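Local structure of natural cytotoxicity triggering receptor 2 (Homo sapiens, 1HKF) at residues K16-Q21 with K113-Y118; T29-Y34 with F83-M88; C47-A52 with H98-I103; R57-S62 with F73-D78. The protein acts as a cytotoxicity-activating receptor that may help activated natural killer cells lyse tumour cells, this chain being its extracellular V-type immunoglobulin domain. All coordinates share one frame; numbering follows the deposited sequence.

How the interactions relate
Within a single V-set immunoglobulin domain the four contacts join strands from both sheets of the beta sandwich. Interaction 1, in the five-stranded sheet, closes the longest loop of chain by pairing the first strand with the last, and the other three lie inside it. Interaction 3 belongs to the same sheet, its centre about 9 Å away, while interaction 2 lies in the three-stranded sheet. The segments of interactions 2 and 3 alternate along the chain, and the C32-C101 disulfide ties them through the core. Interaction 4, nested inside both, bridges the edges of the two sheets, its centre about 9 Å from that of interaction 2 and 17 Å from that of interaction 1. Interactions 1 and 2 both touch the second subunit.

Interaction 1. Residues K16-Q21 with K113-Y118; sequences KAQVLQ and KSVRFY
The parallel pairing of the first and last strands of a V-type immunoglobulin domain brings 16-21 alongside 113-118. Three backbone hydrogen bonds hold it. Q18 takes both parts, its N giving to R116 O at 3.1 Å and its O receiving Y118 N at 2.7 Å, with each donor above the carbonyl plane. L20 N then meets Y118 O at 2.6 Å, nearly straight at 172° and in the carbonyl plane. By this route the N-terminal strand forms one edge of the five-stranded sheet, whose next strand, 97-104, bonds to the far side of 113-118. On the inner face, L20 CD1 lies 3.8 Å from F117 CD2, the two side chains crossing obliquely, and both reach V30 of the opposite sheet. The extended Q18 chain sets NE2 3.4 Å from V115 CG1. One water ties the start together: it accepts from Q18 NE2 and donates to K16 O and R116 O. A17 CB packs 4.0 Å from R116 CD, on a side chain whose polar partner is E49.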
loop_
_atom_site.group_PDB
_atom_site.type_symbol
_atom_site.label_atom_id
_atom_site.label_comp_id
_atom_site.label_asym_id
_atom_site.label_seq_id
_atom_site.Cartn_x
_atom_site.Cartn_y
_atom_site.Cartn_z
ATOM N N LYS A 16 11.141 -7.598 17.301
ATOM C CA LYS A 16 11.077 -6.195 16.916
ATOM C C LYS A 16 10.189 -5.923 15.705
ATOM O O LYS A 16 10.621 -6.025 14.529
ATOM C CB LYS A 16 12.451 -5.584 16.660
ATOM C CG LYS A 16 12.395 -4.073 16.876
ATOM C CD LYS A 16 13.711 -3.396 16.611
ATOM C CE LYS A 16 14.803 -3.823 17.594
ATOM N NZ LYS A 16 16.144 -3.181 17.285
ATOM N N ALA A 17 8.957 -5.536 16.039
ATOM C CA ALA A 17 7.923 -5.208 15.081
ATOM C C ALA A 17 8.396 -4.156 14.120
ATOM O O ALA A 17 9.045 -3.206 14.523
ATOM C CB ALA A 17 6.672 -4.709 15.834
ATOM N N GLN A 18 8.093 -4.328 12.842
ATOM C CA GLN A 18 8.429 -3.301 11.883
ATOM C C GLN A 18 7.204 -2.360 11.883
ATOM O O GLN A 18 6.042 -2.809 11.912
ATOM C CB GLN A 18 8.670 -3.926 10.551
ATOM C CG GLN A 18 10.019 -4.588 10.555
ATOM C CD GLN A 18 10.289 -5.348 9.289
ATOM O OE1 GLN A 18 10.792 -4.797 8.302
ATOM N NE2 GLN A 18 9.938 -6.636 9.299
ATOM N N VAL A 19 7.471 -1.061 11.919
ATOM C CA VAL A 19 6.400 -0.059 11.998
ATOM C C VAL A 19 5.815 0.339 10.677
ATOM O O VAL A 19 6.516 0.735 9.790
ATOM C CB VAL A 19 6.895 1.194 12.751
ATOM C CG1 VAL A 19 5.851 2.352 12.658
ATOM C CG2 VAL A 19 7.104 0.821 14.194
ATOM N N LEU A 20 4.520 0.178 10.528
ATOM C CA LEU A 20 3.882 0.605 9.265
ATOM C C LEU A 20 2.979 1.759 9.686
ATOM O O LEU A 20 2.297 1.671 10.680
ATOM C CB LEU A 20 3.017 -0.519 8.697
ATOM C CG LEU A 20 3.801 -1.805 8.394
ATOM C CD1 LEU A 20 2.882 -2.694 7.638
ATOM C CD2 LEU A 20 5.030 -1.526 7.543
ATOM N N GLN A 21 2.930 2.815 8.911
ATOM C CA GLN A 21 2.119 3.968 9.329
ATOM C C GLN A 21 1.338 4.563 8.164
ATOM O O GLN A 21 1.896 4.790 7.100
ATOM C CB GLN A 21 3.059 5.044 9.926
ATOM C CG GLN A 21 2.383 6.365 10.227
ATOM C CD GLN A 21 3.186 7.291 11.196
ATOM O OE1 GLN A 21 4.354 7.000 11.592
ATOM N NE2 GLN A 21 2.551 8.407 11.580
ATOM N N LYS A 113 7.437 -19.388 9.041
ATOM C CA LYS A 113 7.953 -18.033 8.934
ATOM C C LYS A 113 6.841 -17.102 9.365
ATOM O O LYS A 113 5.653 -17.352 9.137
ATOM C CB LYS A 113 8.418 -17.723 7.521
ATOM C CG LYS A 113 8.978 -16.269 7.292
ATOM C CD LYS A 113 10.165 -16.341 6.341
ATOM C CE LYS A 113 10.374 -15.096 5.474
ATOM N NZ LYS A 113 10.194 -13.856 6.253
ATOM N N SER A 114 7.227 -16.059 10.075
ATOM C CA SER A 114 6.273 -15.088 10.550
ATOM C C SER A 114 7.014 -13.775 10.737
ATOM O O SER A 114 8.195 -13.770 11.135
ATOM C CB SER A 114 5.686 -15.560 11.845
ATOM O OG SER A 114 6.706 -15.550 12.801
ATOM N N VAL A 115 6.345 -12.661 10.415
ATOM C CA VAL A 115 6.929 -11.328 10.556
ATOM C C VAL A 115 5.920 -10.502 11.336
ATOM O O VAL A 115 4.723 -10.517 11.037
ATOM C CB VAL A 115 7.218 -10.682 9.181
ATOM C CG1 VAL A 115 7.890 -9.317 9.361
ATOM C CG2 VAL A 115 8.143 -11.599 8.365
ATOM N N ARG A 116 6.407 -9.819 12.372
ATOM C CA ARG A 116 5.560 -8.990 13.216
ATOM C C ARG A 116 5.639 -7.539 12.720
ATOM O O ARG A 116 6.734 -7.046 12.347
ATOM C CB ARG A 116 6.035 -9.036 14.665
ATOM C CG ARG A 116 5.007 -8.570 15.656
ATOM C CD ARG A 116 5.628 -8.330 17.052
ATOM N NE ARG A 116 4.579 -8.297 18.085
ATOM C CZ ARG A 116 4.700 -7.644 19.237
ATOM N NH1 ARG A 116 5.828 -6.990 19.506
ATOM N NH2 ARG A 116 3.680 -7.595 20.096
ATOM N N PHE A 117 4.480 -6.871 12.729
ATOM C CA PHE A 117 4.398 -5.475 12.267
ATOM C C PHE A 117 3.610 -4.696 13.278
ATOM O O PHE A 117 2.784 -5.281 13.985
ATOM C CB PHE A 117 3.648 -5.356 10.926
ATOM C CG PHE A 117 4.349 -6.015 9.772
ATOM C CD1 PHE A 117 4.095 -7.356 9.450
ATOM C CD2 PHE A 117 5.263 -5.315 9.021
ATOM C CE1 PHE A 117 4.777 -7.962 8.376
ATOM C CE2 PHE A 117 5.932 -5.927 7.964
ATOM C CZ PHE A 117 5.684 -7.255 7.648
ATOM N N TYR A 118 3.896 -3.398 13.360
ATOM C CA TYR A 118 3.100 -2.502 14.213
ATOM C C TYR A 118 2.463 -1.469 13.228
ATOM O O TYR A 118 3.193 -0.702 12.528
ATOM C CB TYR A 118 3.939 -1.746 15.246
ATOM C CG TYR A 118 3.032 -1.056 16.257
ATOM C CD1 TYR A 118 2.212 -1.797 17.083
ATOM C CD2 TYR A 118 2.953 0.306 16.355
ATOM C CE1 TYR A 118 1.333 -1.193 17.974
ATOM C CE2 TYR A 118 2.069 0.929 17.271
ATOM C CZ TYR A 118 1.276 0.175 18.059
ATOM O OH TYR A 118 0.398 0.736 18.952
HETATM O O HOH W 1 9.400 -7.546 12.199
#

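Interaction 2. Residues T29-Y34 with F83-M88; sequences TVRCQY and FFTVTM
R31 lays its guanidinium over one face of the F83 ring, on the outer side of an antiparallel strand pair in the three-stranded sheet of the immunoglobulin sandwich. The cation-pi contact is off-centre, the two planes 36° apart and R31 CZ 4.0 Å from the ring centroid. A chain bent at chi2 and chi3 brings the charged group there. F83 holds CG between its own backbone N and carbonyl carbon (chi1 66°), the crowded position. V30 with V86 and C32 with F84 are the hydrogen-bonded pairs of the two strands, each closed by two reciprocal N-H to O=C bonds. On the inner side the F84 ring takes C32 CB over its face, 4.1 Å from the centroid, and the C32 sulfur obliquely. That sulfur forms the core disulfide with C101 of the other sheet. The Y34 and F84 side chains cross at about a right angle, Y34 CE2 lying at the edge of the F84 ring, near its plane, and the Y34 hydroxyl is hydrogen-bonded to D77. T29 bonds through OG1 to T29 of the second subunit, while T29 CG2 and T85 CG2 approach to 3.4 Å, tighter than usual for two carbons.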
loop_
_atom_site.group_PDB
_atom_site.type_symbol
_atom_site.label_atom_id
_atom_site.label_comp_id
_atom_site.label_asym_id
_atom_site.label_seq_id
_atom_site.Cartn_x
_atom_site.Cartn_y
_atom_site.Cartn_z
ATOM N N THR A 29 -0.725 -2.018 2.027
ATOM C CA THR A 29 -0.178 -3.165 1.304
ATOM C C THR A 29 1.003 -3.712 2.101
ATOM O O THR A 29 1.907 -2.946 2.457
ATOM C CB THR A 29 0.370 -2.709 -0.025
ATOM O OG1 THR A 29 -0.698 -2.109 -0.775
ATOM C CG2 THR A 29 0.932 -3.837 -0.801
ATOM N N VAL A 30 1.011 -5.021 2.389
ATOM C CA VAL A 30 2.150 -5.635 3.095
ATOM C C VAL A 30 2.663 -6.866 2.318
ATOM O O VAL A 30 1.907 -7.812 2.038
ATOM C CB VAL A 30 1.754 -6.109 4.513
ATOM C CG1 VAL A 30 2.964 -6.709 5.234
ATOM C CG2 VAL A 30 1.232 -4.952 5.331
ATOM N N ARG A 31 3.934 -6.848 1.944
ATOM C CA ARG A 31 4.532 -7.971 1.255
ATOM C C ARG A 31 5.374 -8.828 2.240
ATOM O O ARG A 31 6.147 -8.278 3.062
ATOM C CB ARG A 31 5.458 -7.482 0.170
ATOM C CG ARG A 31 4.799 -7.349 -1.128
ATOM C CD ARG A 31 5.400 -6.181 -1.831
ATOM N NE ARG A 31 6.530 -6.574 -2.669
ATOM C CZ ARG A 31 6.422 -6.727 -3.987
ATOM N NH1 ARG A 31 5.242 -6.536 -4.584
ATOM N NH2 ARG A 31 7.485 -7.017 -4.718
ATOM N N CYS A 32 5.220 -10.158 2.161
ATOM C CA CYS A 32 5.998 -11.093 2.988
ATOM C C CYS A 32 6.579 -12.130 2.051
ATOM O O CYS A 32 5.834 -12.867 1.374
ATOM C CB CYS A 32 5.121 -11.725 4.080
ATOM S SG CYS A 32 4.802 -10.565 5.507
ATOM N N GLN A 33 7.897 -12.166 1.942
ATOM C CA GLN A 33 8.497 -13.137 1.050
ATOM C C GLN A 33 8.841 -14.444 1.773
ATOM O O GLN A 33 8.808 -14.506 2.997
ATOM C CB GLN A 33 9.705 -12.554 0.371
ATOM C CG GLN A 33 10.809 -12.234 1.275
ATOM C CD GLN A 33 12.011 -11.720 0.479
ATOM O OE1 GLN A 33 11.893 -11.431 -0.723
ATOM N NE2 GLN A 33 13.172 -11.603 1.139
ATOM N N TYR A 34 9.157 -15.500 1.020
ATOM C CA TYR A 34 9.439 -16.820 1.638
ATOM C C TYR A 34 10.158 -17.718 0.655
ATOM O O TYR A 34 10.030 -17.522 -0.556
ATOM C CB TYR A 34 8.134 -17.487 2.111
ATOM C CG TYR A 34 7.084 -17.620 1.028
ATOM C CD1 TYR A 34 7.166 -18.632 0.078
ATOM C CD2 TYR A 34 6.016 -16.687 0.922
ATOM C CE1 TYR A 34 6.244 -18.731 -0.956
ATOM C CE2 TYR A 34 5.083 -16.773 -0.100
ATOM C CZ TYR A 34 5.197 -17.802 -1.038
ATOM O OH TYR A 34 4.234 -17.967 -2.000
ATOM N N PHE A 83 6.467 -14.562 -2.825
ATOM C CA PHE A 83 5.929 -13.715 -1.747
ATOM C C PHE A 83 4.462 -13.589 -1.925
ATOM O O PHE A 83 3.960 -13.901 -3.007
ATOM C CB PHE A 83 6.539 -12.292 -1.767
ATOM C CG PHE A 83 6.168 -11.471 -2.996
ATOM C CD1 PHE A 83 6.953 -11.506 -4.142
ATOM C CD2 PHE A 83 5.031 -10.654 -2.988
ATOM C CE1 PHE A 83 6.623 -10.724 -5.301
ATOM C CE2 PHE A 83 4.675 -9.876 -4.099
ATOM C CZ PHE A 83 5.471 -9.907 -5.263
ATOM N N PHE A 84 3.777 -13.204 -0.852
ATOM C CA PHE A 84 2.360 -12.905 -0.909
ATOM C C PHE A 84 2.192 -11.453 -0.441
ATOM O O PHE A 84 3.083 -10.868 0.199
ATOM C CB PHE A 84 1.497 -13.819 -0.069
ATOM C CG PHE A 84 1.737 -13.760 1.409
ATOM C CD1 PHE A 84 2.788 -14.470 1.983
ATOM C CD2 PHE A 84 0.822 -13.127 2.250
ATOM C CE1 PHE A 84 2.932 -14.562 3.358
ATOM C CE2 PHE A 84 0.944 -13.211 3.649
ATOM C CZ PHE A 84 2.026 -13.946 4.203
ATOM N N THR A 85 1.067 -10.859 -0.813
ATOM C CA THR A 85 0.798 -9.476 -0.483
ATOM C C THR A 85 -0.526 -9.385 0.204
ATOM O O THR A 85 -1.521 -9.853 -0.336
ATOM C CB THR A 85 0.633 -8.610 -1.747
ATOM O OG1 THR A 85 1.842 -8.644 -2.524
ATOM C CG2 THR A 85 0.328 -7.171 -1.327
ATOM N N VAL A 86 -0.539 -8.797 1.390
ATOM C CA VAL A 86 -1.779 -8.556 2.105
ATOM C C VAL A 86 -2.235 -7.092 1.777
ATOM O O VAL A 86 -1.413 -6.168 1.743
ATOM C CB VAL A 86 -1.553 -8.623 3.629
ATOM C CG1 VAL A 86 -2.878 -8.322 4.399
ATOM C CG2 VAL A 86 -1.012 -10.018 3.995
ATOM N N THR A 87 -3.531 -6.890 1.545
ATOM C CA THR A 87 -4.081 -5.548 1.298
ATOM C C THR A 87 -5.177 -5.320 2.334
ATOM O O THR A 87 -5.987 -6.194 2.567
ATOM C CB THR A 87 -4.653 -5.406 -0.125
ATOM O OG1 THR A 87 -3.606 -5.598 -1.087
ATOM C CG2 THR A 87 -5.186 -3.979 -0.364
ATOM N N MET A 88 -5.118 -4.189 3.035
ATOM C CA MET A 88 -6.135 -3.789 4.025
ATOM C C MET A 88 -6.694 -2.436 3.487
ATOM O O MET A 88 -5.953 -1.452 3.315
ATOM C CB MET A 88 -5.503 -3.503 5.380
ATOM C CG MET A 88 -5.183 -4.705 6.229
ATOM S SD MET A 88 -4.492 -4.125 7.806
ATOM C CE MET A 88 -5.909 -4.149 8.796
#

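Interaction 3. Residues C47-A52 with H98-I103; sequences CKEASA and HYWCRI
E49 OE1 is gripped twice, by the indole N-H of W100 and by a salt bridge from R116 NE. The indole bond, W100 NE1 to E49 OE1 at 2.7 Å, uses the anti lone pair of the oxygen but is bent, 133° at the hydrogen, with the oxygen 30° out of the ring plane. The other oxygen, E49 OE2, has R116 NH2 close by and sits 3.3 Å from H98 CB, the E49 and H98 side chains running side by side. On the sheet face that carries K48 and Y99, the extended K48 chain crosses the ring obliquely, K48 CG over one face, 3.9 Å from the Y99 centroid. K48 NZ continues to S96 O, while Y99 OH bonds to D95 O. Reciprocal backbone bonds pair C47 with W100, and E49 N reaches H98 O at 2.8 Å. C47 SG lies over one face of the R102 guanidinium. In the five-stranded immunoglobulin sheet, 98-103 is flanked by strand 111-121 and by strand 43-49, which the C47-C55 disulfide ties to 54-61.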
loop_
_atom_site.group_PDB
_atom_site.type_symbol
_atom_site.label_atom_id
_atom_site.label_comp_id
_atom_site.label_asym_id
_atom_site.label_seq_id
_atom_site.Cartn_x
_atom_site.Cartn_y
_atom_site.Cartn_z
ATOM N N CYS A 47 -2.865 -11.861 10.667
ATOM C CA CYS A 47 -3.701 -11.822 11.854
ATOM C C CYS A 47 -3.267 -10.682 12.748
ATOM O O CYS A 47 -2.153 -10.197 12.661
ATOM C CB CYS A 47 -3.619 -13.162 12.608
ATOM S SG CYS A 47 -1.901 -13.489 13.059
ATOM N N LYS A 48 -4.164 -10.270 13.625
ATOM C CA LYS A 48 -3.894 -9.174 14.526
ATOM C C LYS A 48 -3.686 -9.654 15.958
ATOM O O LYS A 48 -4.517 -10.389 16.469
ATOM C CB LYS A 48 -5.066 -8.180 14.505
ATOM C CG LYS A 48 -4.716 -6.931 15.242
ATOM C CD LYS A 48 -5.737 -5.829 15.081
ATOM C CE LYS A 48 -5.146 -4.553 15.660
ATOM N NZ LYS A 48 -6.178 -3.632 16.181
ATOM N N GLU A 49 -2.620 -9.215 16.619
ATOM C CA GLU A 49 -2.388 -9.663 17.996
ATOM C C GLU A 49 -3.458 -9.180 18.932
ATOM O O GLU A 49 -3.726 -7.975 18.973
ATOM C CB GLU A 49 -1.076 -9.135 18.575
ATOM C CG GLU A 49 0.138 -9.932 18.247
ATOM C CD GLU A 49 1.425 -9.307 18.743
ATOM O OE1 GLU A 49 2.506 -9.661 18.268
ATOM O OE2 GLU A 49 1.330 -8.377 19.693
ATOM N N ALA A 50 -4.044 -10.098 19.699
ATOM C CA ALA A 50 -5.041 -9.734 20.706
ATOM C C ALA A 50 -4.358 -9.837 22.098
ATOM O O ALA A 50 -4.727 -9.131 23.045
ATOM C CB ALA A 50 -6.256 -10.650 20.625
ATOM N N SER A 51 -3.339 -10.696 22.193
ATOM C CA SER A 51 -2.578 -10.929 23.405
ATOM C C SER A 51 -1.220 -11.510 22.993
ATOM O O SER A 51 -0.980 -11.746 21.815
ATOM C CB SER A 51 -3.313 -11.896 24.348
ATOM O OG SER A 51 -3.084 -13.245 23.987
ATOM N N ALA A 52 -0.313 -11.743 23.936
ATOM C CA ALA A 52 1.015 -12.272 23.558
ATOM C C ALA A 52 0.898 -13.678 23.029
ATOM O O ALA A 52 1.842 -14.215 22.436
ATOM C CB ALA A 52 1.957 -12.273 24.741
ATOM N N HIS A 98 -0.660 -4.495 16.568
ATOM C CA HIS A 98 0.384 -5.440 16.122
ATOM C C HIS A 98 -0.259 -6.491 15.249
ATOM O O HIS A 98 -1.342 -6.975 15.549
ATOM C CB HIS A 98 1.041 -6.127 17.334
ATOM C CG HIS A 98 2.087 -5.291 18.003
ATOM N ND1 HIS A 98 1.882 -4.670 19.213
ATOM C CD2 HIS A 98 3.324 -4.911 17.594
ATOM C CE1 HIS A 98 2.940 -3.939 19.522
ATOM N NE2 HIS A 98 3.831 -4.063 18.555
ATOM N N TYR A 99 0.436 -6.850 14.186
ATOM C CA TYR A 99 -0.041 -7.843 13.226
ATOM C C TYR A 99 1.121 -8.755 12.855
ATOM O O TYR A 99 2.285 -8.392 13.013
ATOM C CB TYR A 99 -0.483 -7.153 11.903
ATOM C CG TYR A 99 -1.760 -6.310 11.968
ATOM C CD1 TYR A 99 -1.763 -5.040 12.529
ATOM C CD2 TYR A 99 -2.956 -6.820 11.507
ATOM C CE1 TYR A 99 -2.943 -4.292 12.639
ATOM C CE2 TYR A 99 -4.168 -6.086 11.596
ATOM C CZ TYR A 99 -4.149 -4.818 12.170
ATOM O OH TYR A 99 -5.351 -4.108 12.280
ATOM N N TRP A 100 0.797 -9.909 12.297
ATOM C CA TRP A 100 1.811 -10.841 11.802
ATOM C C TRP A 100 1.329 -11.414 10.492
ATOM O O TRP A 100 0.152 -11.719 10.343
ATOM C CB TRP A 100 1.963 -12.084 12.687
ATOM C CG TRP A 100 2.456 -11.896 14.076
ATOM C CD1 TRP A 100 1.733 -11.469 15.143
ATOM C CD2 TRP A 100 3.753 -12.200 14.553
ATOM N NE1 TRP A 100 2.508 -11.493 16.266
ATOM C CE2 TRP A 100 3.759 -11.941 15.928
ATOM C CE3 TRP A 100 4.927 -12.680 13.947
ATOM C CZ2 TRP A 100 4.899 -12.144 16.729
ATOM C CZ3 TRP A 100 6.065 -12.884 14.737
ATOM C CH2 TRP A 100 6.039 -12.613 16.114
ATOM N N CYS A 101 2.235 -11.543 9.543
ATOM C CA CYS A 101 1.886 -12.268 8.353
ATOM C C CYS A 101 2.541 -13.658 8.722
ATOM O O CYS A 101 3.671 -13.713 9.214
ATOM C CB CYS A 101 2.487 -11.632 7.104
ATOM S SG CYS A 101 4.265 -11.718 7.096
ATOM N N ARG A 102 1.768 -14.741 8.607
ATOM C CA ARG A 102 2.255 -16.076 8.938
ATOM C C ARG A 102 2.144 -17.055 7.770
ATOM O O ARG A 102 1.296 -16.906 6.902
ATOM C CB ARG A 102 1.510 -16.609 10.142
ATOM C CG ARG A 102 1.944 -15.964 11.417
ATOM C CD ARG A 102 1.083 -16.387 12.586
ATOM N NE ARG A 102 1.678 -15.894 13.817
ATOM C CZ ARG A 102 1.095 -15.963 15.006
ATOM N NH1 ARG A 102 -0.112 -16.506 15.129
ATOM N NH2 ARG A 102 1.730 -15.492 16.075
ATOM N N ILE A 103 3.035 -18.033 7.745
ATOM C CA ILE A 103 3.111 -19.053 6.693
ATOM C C ILE A 103 3.091 -20.389 7.460
ATOM O O ILE A 103 3.936 -20.617 8.330
ATOM C CB ILE A 103 4.420 -18.896 5.921
ATOM C CG1 ILE A 103 4.541 -17.463 5.431
ATOM C CG2 ILE A 103 4.482 -19.871 4.804
ATOM C CD1 ILE A 103 5.773 -17.183 4.603
HETATM O O HOH W 2 -2.623 -5.283 18.124
#

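Interaction 4. Residues R57-S62 with F73-D78; sequences RLVTSS and FTIWDD
Apolar packing carries most of this contact; no direct hydrogen bond links 57-62 to 73-78. V59 CG1, in the crowded position between its own backbone N and carbonyl carbon (chi1 59°), lies 3.8 Å from F73 CB and 3.9 Å from I75 CD1. L58 CB stands over the centre of the F73 ring, 4.3 Å above its plane, and I75 CG2 meets S61 CB at 3.8 Å. The segments run nearly parallel, 24° apart, but their axes come no closer than 6.5 Å. They are the edge strands of the two sheets of the V-type immunoglobulin sandwich, and the packing joins those sheets along one side. A classic beta bulge at L58 and V59, both facing W46, lets these two successive residues turn their side chains toward 73-78. The polar link is through water: one molecule bonds to S61 OG and accepts from D77 N at 3.0 Å. S61 OG also bonds to Y41, and the buried D77 carboxylate is satisfied by Y41, Y34 and K44.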
loop_
_atom_site.group_PDB
_atom_site.type_symbol
_atom_site.label_atom_id
_atom_site.label_comp_id
_atom_site.label_asym_id
_atom_site.label_seq_id
_atom_site.Cartn_x
_atom_site.Cartn_y
_atom_site.Cartn_z
ATOM N N ARG A 57 -7.084 -14.443 13.260
ATOM C CA ARG A 57 -6.951 -14.537 11.804
ATOM C C ARG A 57 -7.880 -13.589 11.103
ATOM O O ARG A 57 -9.070 -13.637 11.335
ATOM C CB ARG A 57 -7.263 -15.945 11.322
ATOM C CG ARG A 57 -6.944 -16.178 9.847
ATOM C CD ARG A 57 -5.430 -16.173 9.615
ATOM N NE ARG A 57 -4.772 -17.296 10.302
ATOM C CZ ARG A 57 -4.862 -18.568 9.895
ATOM N NH1 ARG A 57 -5.569 -18.883 8.810
ATOM N NH2 ARG A 57 -4.245 -19.534 10.571
ATOM N N LEU A 58 -7.346 -12.753 10.227
ATOM C CA LEU A 58 -8.172 -11.798 9.508
ATOM C C LEU A 58 -8.454 -12.272 8.079
ATOM O O LEU A 58 -9.544 -12.085 7.558
ATOM C CB LEU A 58 -7.485 -10.424 9.495
ATOM C CG LEU A 58 -7.305 -9.847 10.920
ATOM C CD1 LEU A 58 -6.636 -8.516 10.877
ATOM C CD2 LEU A 58 -8.640 -9.703 11.563
ATOM N N VAL A 59 -7.467 -12.894 7.457
ATOM C CA VAL A 59 -7.614 -13.377 6.115
ATOM C C VAL A 59 -6.517 -14.457 5.893
ATOM O O VAL A 59 -5.416 -14.369 6.470
ATOM C CB VAL A 59 -7.496 -12.200 5.118
ATOM C CG1 VAL A 59 -6.173 -11.511 5.266
ATOM C CG2 VAL A 59 -7.662 -12.689 3.692
ATOM N N THR A 60 -6.840 -15.439 5.042
ATOM C CA THR A 60 -5.983 -16.577 4.730
ATOM C C THR A 60 -6.021 -16.968 3.264
ATOM O O THR A 60 -7.087 -16.974 2.664
ATOM C CB THR A 60 -6.455 -17.828 5.500
ATOM O OG1 THR A 60 -6.620 -17.498 6.882
ATOM C CG2 THR A 60 -5.408 -18.974 5.383
ATOM N N SER A 61 -4.861 -17.275 2.689
ATOM C CA SER A 61 -4.782 -17.758 1.305
ATOM C C SER A 61 -4.607 -19.270 1.459
ATOM O O SER A 61 -3.567 -19.706 1.982
ATOM C CB SER A 61 -3.548 -17.246 0.613
ATOM O OG SER A 61 -3.506 -17.746 -0.708
ATOM N N SER A 62 -5.605 -20.041 1.014
ATOM C CA SER A 62 -5.606 -21.497 1.122
ATOM C C SER A 62 -5.095 -22.216 -0.114
ATOM O O SER A 62 -4.734 -23.383 -0.041
ATOM C CB SER A 62 -7.028 -21.993 1.458
ATOM O OG SER A 62 -7.381 -21.595 2.793
ATOM N N PHE A 73 -10.021 -7.025 3.896
ATOM C CA PHE A 73 -8.713 -7.692 3.805
ATOM C C PHE A 73 -8.575 -8.728 2.720
ATOM O O PHE A 73 -9.466 -9.554 2.541
ATOM C CB PHE A 73 -8.370 -8.389 5.115
ATOM C CG PHE A 73 -8.872 -7.709 6.346
ATOM C CD1 PHE A 73 -8.145 -6.670 6.888
ATOM C CD2 PHE A 73 -10.062 -8.084 6.960
ATOM C CE1 PHE A 73 -8.599 -6.007 8.033
ATOM C CE2 PHE A 73 -10.520 -7.430 8.096
ATOM C CZ PHE A 73 -9.801 -6.397 8.635
ATOM N N THR A 74 -7.465 -8.717 1.994
ATOM C CA THR A 74 -7.287 -9.745 0.979
ATOM C C THR A 74 -5.837 -10.129 0.902
ATOM O O THR A 74 -5.014 -9.414 1.420
ATOM C CB THR A 74 -7.696 -9.259 -0.401
ATOM O OG1 THR A 74 -6.833 -8.177 -0.785
ATOM C CG2 THR A 74 -9.151 -8.770 -0.353
ATOM N N ILE A 75 -5.547 -11.259 0.260
ATOM C CA ILE A 75 -4.179 -11.699 0.082
ATOM C C ILE A 75 -4.033 -12.171 -1.349
ATOM O O ILE A 75 -4.926 -12.760 -1.899
ATOM C CB ILE A 75 -3.777 -12.910 1.034
ATOM C CG1 ILE A 75 -3.504 -12.416 2.449
ATOM C CG2 ILE A 75 -2.493 -13.626 0.519
ATOM C CD1 ILE A 75 -3.346 -13.540 3.487
ATOM N N TRP A 76 -2.920 -11.865 -1.975
ATOM C CA TRP A 76 -2.715 -12.436 -3.255
ATOM C C TRP A 76 -1.392 -13.156 -3.015
ATOM O O TRP A 76 -0.398 -12.509 -2.650
ATOM C CB TRP A 76 -2.527 -11.407 -4.370
ATOM C CG TRP A 76 -2.123 -12.095 -5.642
ATOM C CD1 TRP A 76 -0.875 -12.155 -6.174
ATOM C CD2 TRP A 76 -2.969 -12.868 -6.513
ATOM N NE1 TRP A 76 -0.882 -12.914 -7.335
ATOM C CE2 TRP A 76 -2.160 -13.356 -7.562
ATOM C CE3 TRP A 76 -4.339 -13.184 -6.510
ATOM C CZ2 TRP A 76 -2.670 -14.134 -8.604
ATOM C CZ3 TRP A 76 -4.854 -13.961 -7.555
ATOM C CH2 TRP A 76 -4.018 -14.419 -8.584
ATOM N N ASP A 77 -1.377 -14.476 -3.205
ATOM C CA ASP A 77 -0.131 -15.229 -3.017
ATOM C C ASP A 77 0.270 -15.988 -4.247
ATOM O O ASP A 77 -0.521 -16.735 -4.828
ATOM C CB ASP A 77 -0.276 -16.197 -1.861
ATOM C CG ASP A 77 0.924 -17.098 -1.711
ATOM O OD1 ASP A 77 2.040 -16.575 -1.865
ATOM O OD2 ASP A 77 0.730 -18.319 -1.434
ATOM N N ASP A 78 1.504 -15.806 -4.671
ATOM C CA ASP A 78 1.956 -16.549 -5.816
ATOM C C ASP A 78 3.342 -17.116 -5.544
ATOM O O ASP A 78 4.321 -16.386 -5.608
ATOM C CB ASP A 78 2.014 -15.695 -7.089
ATOM C CG ASP A 78 2.476 -16.525 -8.318
ATOM O OD1 ASP A 78 2.703 -17.768 -8.172
ATOM O OD2 ASP A 78 2.619 -15.955 -9.419
HETATM O O HOH W 3 -3.836 -16.223 -3.080
#